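Local atomic coordinates of glycosyltransferase Gtf1 (Streptococcus gordonii, PDB entry 5E9T), a protein that belongs to the GT-B glycosyltransferases and carries, besides its two parallel-sheet domains, an extended antiparallel beta-sheet domain. Residues 74-86 against 113-126. The protein carries 1 engineered substitution. Numbering follows the deposited sequence.
Sequences IAPTTVTLDQVLA and ITCYLRQEDQDFVE. Engineered in segment 113-126: Phe124 (natural residue Ser).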
loop_
_atom_site.group_PDB
_atom_site.type_symbol
_atom_site.label_atom_id
_atom_site.label_comp_id
_atom_site.label_asym_id
_atom_site.label_seq_id
_atom_site.Cartn_x
_atom_site.Cartn_y
_atom_site.Cartn_z
ATOM N N ILE A 74 28.230 1.258 -19.180
ATOM C CA ILE A 74 27.767 0.327 -20.199
ATOM C C ILE A 74 28.964 -0.026 -21.069
ATOM O O ILE A 74 29.563 0.847 -21.707
ATOM C CB ILE A 74 26.629 0.940 -21.025
ATOM C CG1 ILE A 74 25.456 1.313 -20.119
ATOM C CG2 ILE A 74 26.181 -0.016 -22.118
ATOM C CD1 ILE A 74 24.968 0.167 -19.272
ATOM N N ALA A 75 29.326 -1.304 -21.086
ATOM C CA ALA A 75 30.537 -1.737 -21.767
ATOM C C ALA A 75 30.349 -3.161 -22.261
ATOM O O ALA A 75 29.576 -3.921 -21.667
ATOM C CB ALA A 75 31.758 -1.650 -20.841
ATOM N N PRO A 76 31.043 -3.554 -23.326
ATOM C CA PRO A 76 30.997 -4.954 -23.757
ATOM C C PRO A 76 31.702 -5.858 -22.758
ATOM O O PRO A 76 32.516 -5.418 -21.942
ATOM C CB PRO A 76 31.729 -4.934 -25.102
ATOM C CG PRO A 76 32.634 -3.755 -25.011
ATOM C CD PRO A 76 31.893 -2.733 -24.206
ATOM N N THR A 77 31.387 -7.149 -22.840
ATOM C CA THR A 77 31.911 -8.108 -21.874
ATOM C C THR A 77 33.342 -8.456 -22.261
ATOM O O THR A 77 33.575 -9.101 -23.289
ATOM C CB THR A 77 31.036 -9.357 -21.856
ATOM O OG1 THR A 77 29.732 -9.029 -21.360
ATOM C CG2 THR A 77 31.657 -10.428 -20.987
ATOM N N THR A 78 34.305 -8.013 -21.448
ATOM C CA THR A 78 35.707 -8.350 -21.649
ATOM C C THR A 78 36.292 -9.331 -20.637
ATOM O O THR A 78 37.440 -9.754 -20.817
ATOM C CB THR A 78 36.551 -7.070 -21.665
ATOM O OG1 THR A 78 36.078 -6.173 -20.651
ATOM C CG2 THR A 78 36.447 -6.398 -23.024
ATOM N N VAL A 79 35.558 -9.708 -19.588
ATOM C CA VAL A 79 36.116 -10.628 -18.603
ATOM C C VAL A 79 36.360 -11.975 -19.268
ATOM O O VAL A 79 35.535 -12.462 -20.050
ATOM C CB VAL A 79 35.183 -10.756 -17.386
ATOM C CG1 VAL A 79 35.719 -11.784 -16.403
ATOM C CG2 VAL A 79 35.013 -9.405 -16.705
ATOM N N THR A 80 37.501 -12.589 -18.961
ATOM C CA THR A 80 37.960 -13.761 -19.689
ATOM C C THR A 80 37.988 -14.988 -18.788
ATOM O O THR A 80 38.023 -14.889 -17.559
ATOM C CB THR A 80 39.357 -13.554 -20.285
ATOM O OG1 THR A 80 40.332 -13.583 -19.238
ATOM C CG2 THR A 80 39.438 -12.224 -21.006
ATOM N N LEU A 81 37.957 -16.153 -19.442
ATOM C CA LEU A 81 38.042 -17.430 -18.742
ATOM C C LEU A 81 39.194 -17.448 -17.748
ATOM O O LEU A 81 39.043 -17.929 -16.618
ATOM C CB LEU A 81 38.216 -18.556 -19.758
ATOM C CG LEU A 81 36.991 -18.953 -20.567
ATOM C CD1 LEU A 81 37.396 -19.553 -21.903
ATOM C CD2 LEU A 81 36.252 -19.950 -19.732
ATOM N N ASP A 82 40.356 -16.936 -18.161
ATOM C CA ASP A 82 41.515 -16.896 -17.277
ATOM C C ASP A 82 41.222 -16.083 -16.023
ATOM O O ASP A 82 41.484 -16.533 -14.902
ATOM C CB ASP A 82 42.719 -16.320 -18.023
ATOM C CG ASP A 82 43.485 -17.377 -18.802
ATOM O OD1 ASP A 82 42.943 -18.484 -19.003
ATOM O OD2 ASP A 82 44.632 -17.095 -19.215
ATOM N N GLN A 83 40.669 -14.880 -16.194
ATOM C CA GLN A 83 40.398 -14.022 -15.044
ATOM C C GLN A 83 39.348 -14.638 -14.130
ATOM O O GLN A 83 39.440 -14.518 -12.902
ATOM C CB GLN A 83 39.963 -12.636 -15.517
ATOM C CG GLN A 83 40.812 -12.092 -16.649
ATOM C CD GLN A 83 40.482 -10.658 -16.996
ATOM O OE1 GLN A 83 40.882 -9.729 -16.297
ATOM N NE2 GLN A 83 39.741 -10.469 -18.078
ATOM N N VAL A 84 38.344 -15.302 -14.705
ATOM C CA VAL A 84 37.343 -15.979 -13.886
ATOM C C VAL A 84 37.999 -17.077 -13.060
ATOM O O VAL A 84 37.780 -17.184 -11.848
ATOM C CB VAL A 84 36.211 -16.537 -14.766
ATOM C CG1 VAL A 84 35.199 -17.277 -13.906
ATOM C CG2 VAL A 84 35.547 -15.417 -15.548
ATOM N N LEU A 85 38.822 -17.906 -13.706
ATOM C CA LEU A 85 39.509 -18.975 -12.990
ATOM C C LEU A 85 40.488 -18.426 -11.960
ATOM O O LEU A 85 40.678 -19.038 -10.904
ATOM C CB LEU A 85 40.238 -19.884 -13.978
ATOM C CG LEU A 85 39.370 -20.893 -14.728
ATOM C CD1 LEU A 85 40.128 -21.444 -15.914
ATOM C CD2 LEU A 85 38.938 -22.017 -13.797
ATOM N N ALA A 86 41.108 -17.279 -12.248
ATOM C CA ALA A 86 42.071 -16.698 -11.321
ATOM C C ALA A 86 41.437 -16.378 -9.974
ATOM O O ALA A 86 42.110 -16.451 -8.939
ATOM C CB ALA A 86 42.686 -15.436 -11.927
ATOM N N ILE A 113 32.133 -24.875 -11.708
ATOM C CA ILE A 113 31.692 -23.580 -12.203
ATOM C C ILE A 113 31.381 -23.708 -13.687
ATOM O O ILE A 113 32.115 -24.364 -14.434
ATOM C CB ILE A 113 32.735 -22.469 -11.948
ATOM C CG1 ILE A 113 34.011 -22.700 -12.758
ATOM C CG2 ILE A 113 33.065 -22.377 -10.468
ATOM C CD1 ILE A 113 34.817 -21.440 -12.975
ATOM N N THR A 114 30.280 -23.093 -14.105
ATOM C CA THR A 114 29.798 -23.176 -15.478
ATOM C C THR A 114 29.895 -21.791 -16.103
ATOM O O THR A 114 29.121 -20.893 -15.757
ATOM C CB THR A 114 28.365 -23.701 -15.510
ATOM O OG1 THR A 114 28.311 -24.994 -14.895
ATOM C CG2 THR A 114 27.887 -23.815 -16.921
ATOM N N CYS A 115 30.835 -21.623 -17.028
ATOM C CA CYS A 115 31.040 -20.346 -17.696
ATOM C C CYS A 115 30.282 -20.331 -19.015
ATOM O O CYS A 115 30.344 -21.294 -19.785
ATOM C CB CYS A 115 32.526 -20.090 -17.948
ATOM S SG CYS A 115 33.597 -20.317 -16.516
ATOM N N TYR A 116 29.568 -19.239 -19.270
ATOM C CA TYR A 116 28.840 -19.038 -20.516
ATOM C C TYR A 116 29.541 -17.942 -21.302
ATOM O O TYR A 116 29.633 -16.802 -20.833
ATOM C CB TYR A 116 27.384 -18.662 -20.247
ATOM C CG TYR A 116 26.610 -19.719 -19.496
ATOM C CD1 TYR A 116 26.714 -19.833 -18.116
ATOM C CD2 TYR A 116 25.769 -20.596 -20.165
ATOM C CE1 TYR A 116 26.005 -20.797 -17.423
ATOM C CE2 TYR A 116 25.053 -21.561 -19.481
ATOM C CZ TYR A 116 25.177 -21.656 -18.110
ATOM O OH TYR A 116 24.474 -22.615 -17.424
ATOM N N LEU A 117 30.036 -18.281 -22.489
ATOM C CA LEU A 117 30.838 -17.317 -23.221
ATOM C C LEU A 117 29.959 -16.373 -24.033
ATOM O O LEU A 117 28.737 -16.521 -24.117
ATOM C CB LEU A 117 31.820 -18.019 -24.152
ATOM C CG LEU A 117 32.863 -18.938 -23.531
ATOM C CD1 LEU A 117 32.860 -20.220 -24.314
ATOM C CD2 LEU A 117 34.235 -18.298 -23.566
ATOM N N ARG A 118 30.616 -15.401 -24.659
ATOM C CA ARG A 118 29.950 -14.486 -25.588
ATOM C C ARG A 118 29.935 -15.125 -26.973
ATOM O O ARG A 118 28.874 -15.478 -27.498
ATOM C CB ARG A 118 30.658 -13.132 -25.596
ATOM C CG ARG A 118 30.044 -12.137 -26.552
ATOM C CD ARG A 118 30.862 -10.866 -26.641
ATOM N NE ARG A 118 30.178 -9.854 -27.440
ATOM C CZ ARG A 118 30.588 -8.597 -27.560
ATOM N NH1 ARG A 118 31.686 -8.195 -26.936
ATOM N NH2 ARG A 118 29.901 -7.743 -28.307
ATOM N N GLN A 119 31.113 -15.269 -27.570
ATOM C CA GLN A 119 31.320 -16.077 -28.762
ATOM C C GLN A 119 32.075 -17.340 -28.373
ATOM O O GLN A 119 32.925 -17.322 -27.477
ATOM C CB GLN A 119 32.108 -15.309 -29.827
ATOM C CG GLN A 119 31.840 -13.812 -29.860
ATOM C CD GLN A 119 30.618 -13.449 -30.679
ATOM O OE1 GLN A 119 29.992 -14.310 -31.302
ATOM N NE2 GLN A 119 30.270 -12.165 -30.685
ATOM N N GLU A 120 31.755 -18.445 -29.051
ATOM C CA GLU A 120 32.414 -19.711 -28.748
ATOM C C GLU A 120 33.891 -19.684 -29.122
ATOM O O GLU A 120 34.702 -20.361 -28.484
ATOM C CB GLU A 120 31.706 -20.859 -29.466
ATOM C CG GLU A 120 31.510 -20.620 -30.955
ATOM C CD GLU A 120 32.574 -21.298 -31.804
ATOM O OE1 GLU A 120 32.353 -21.471 -33.015
ATOM O OE2 GLU A 120 33.628 -21.663 -31.257
ATOM N N ASP A 121 34.259 -18.900 -30.133
ATOM C CA ASP A 121 35.632 -18.844 -30.615
ATOM C C ASP A 121 36.473 -17.798 -29.889
ATOM O O ASP A 121 37.595 -17.516 -30.322
ATOM C CB ASP A 121 35.662 -18.604 -32.130
ATOM C CG ASP A 121 34.942 -17.338 -32.542
ATOM O OD1 ASP A 121 33.955 -16.965 -31.877
ATOM O OD2 ASP A 121 35.360 -16.721 -33.547
ATOM N N GLN A 122 35.949 -17.193 -28.825
ATOM C CA GLN A 122 36.726 -16.316 -27.963
ATOM C C GLN A 122 36.680 -16.833 -26.527
ATOM O O GLN A 122 35.970 -17.791 -26.211
ATOM C CB GLN A 122 36.198 -14.878 -28.035
ATOM C CG GLN A 122 35.665 -14.495 -29.409
ATOM C CD GLN A 122 35.619 -12.996 -29.626
ATOM O OE1 GLN A 122 34.667 -12.325 -29.223
ATOM N NE2 GLN A 122 36.651 -12.462 -30.269
ATOM N N ASP A 123 37.466 -16.196 -25.653
ATOM C CA ASP A 123 37.538 -16.553 -24.238
ATOM C C ASP A 123 36.738 -15.631 -23.310
ATOM O O ASP A 123 36.880 -15.741 -22.088
ATOM C CB ASP A 123 38.996 -16.646 -23.774
ATOM C CG ASP A 123 39.860 -15.529 -24.301
ATOM O OD1 ASP A 123 39.343 -14.592 -24.877
ATOM O OD2 ASP A 123 41.068 -15.592 -24.136
ATOM N N PHE A 124 35.954 -14.694 -23.844
ATOM C CA PHE A 124 35.182 -13.783 -23.000
ATOM C C PHE A 124 33.996 -14.488 -22.340
ATOM O O PHE A 124 33.331 -15.322 -22.960
ATOM C CB PHE A 124 34.689 -12.593 -23.822
ATOM C CG PHE A 124 35.792 -11.810 -24.476
ATOM C CD1 PHE A 124 36.661 -11.045 -23.715
ATOM C CD2 PHE A 124 35.955 -11.834 -25.852
ATOM C CE1 PHE A 124 37.674 -10.321 -24.313
ATOM C CE2 PHE A 124 36.968 -11.112 -26.455
ATOM C CZ PHE A 124 37.829 -10.354 -25.685
ATOM N N VAL A 125 33.718 -14.127 -21.084
ATOM C CA VAL A 125 32.734 -14.817 -20.243
ATOM C C VAL A 125 31.651 -13.834 -19.814
ATOM O O VAL A 125 31.940 -12.856 -19.112
ATOM C CB VAL A 125 33.385 -15.442 -19.000
ATOM C CG1 VAL A 125 32.448 -16.463 -18.364
ATOM C CG2 VAL A 125 34.716 -16.061 -19.350
ATOM N N GLU A 126 30.405 -14.105 -20.211
ATOM C CA GLU A 126 29.288 -13.278 -19.759
ATOM C C GLU A 126 28.764 -13.690 -18.383
ATOM O O GLU A 126 28.470 -12.822 -17.555
ATOM C CB GLU A 126 28.166 -13.298 -20.797
ATOM C CG GLU A 126 28.366 -12.278 -21.915
ATOM C CD GLU A 126 27.291 -12.344 -22.983
ATOM O OE1 GLU A 126 26.571 -13.363 -23.047
ATOM O OE2 GLU A 126 27.167 -11.374 -23.761
#
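Thr80 and Phe124 form a single beta bridge, CA to CA 4.3 Å, flanked by two backbone hydrogen bonds: Val125 N to Val79 O at 2.7 Å and Leu81 N to Asp123 O at 2.9 Å. Both are fairly straight, with N-H...O angles of 157° and 151°. Thr80, the bridged residue, is also the N-cap of helix 81-86, its OG1 taking a weak hydrogen bond from Gln83 N. The helix runs roughly antiparallel to strand 113-117, their axes 10.6 Å apart, a gap bridged by apolar side chains. Leu81 crosses Leu117 at about a right angle, Leu81 CD1 to Leu117 CD2 3.8 Å, while the CD2 branch of Leu81 lies against Cys115. Val84 meets Val125 tip to tip, CG2 to CG2 3.9 Å; Val84 CG1 stands anti to the backbone N (chi1 178°), which leaves Val84 CG2 for Val125, and approaches Ile113 and Cys115. Thr78 O lies at the edge of the ring of Phe124, an engineered residue (naturally Ser), and in its plane. At the other end, Thr77 crosses Glu126 at about a right angle, Thr77 OG1 3.6 Å from Glu126 CG, and that hydroxyl is hydrogen-bonded to Asn47 and to Phe142 O. The arrangement is a short helix, capped at its N terminus, packed on one face of the antiparallel sheet of the GtfA extended beta-sheet domain.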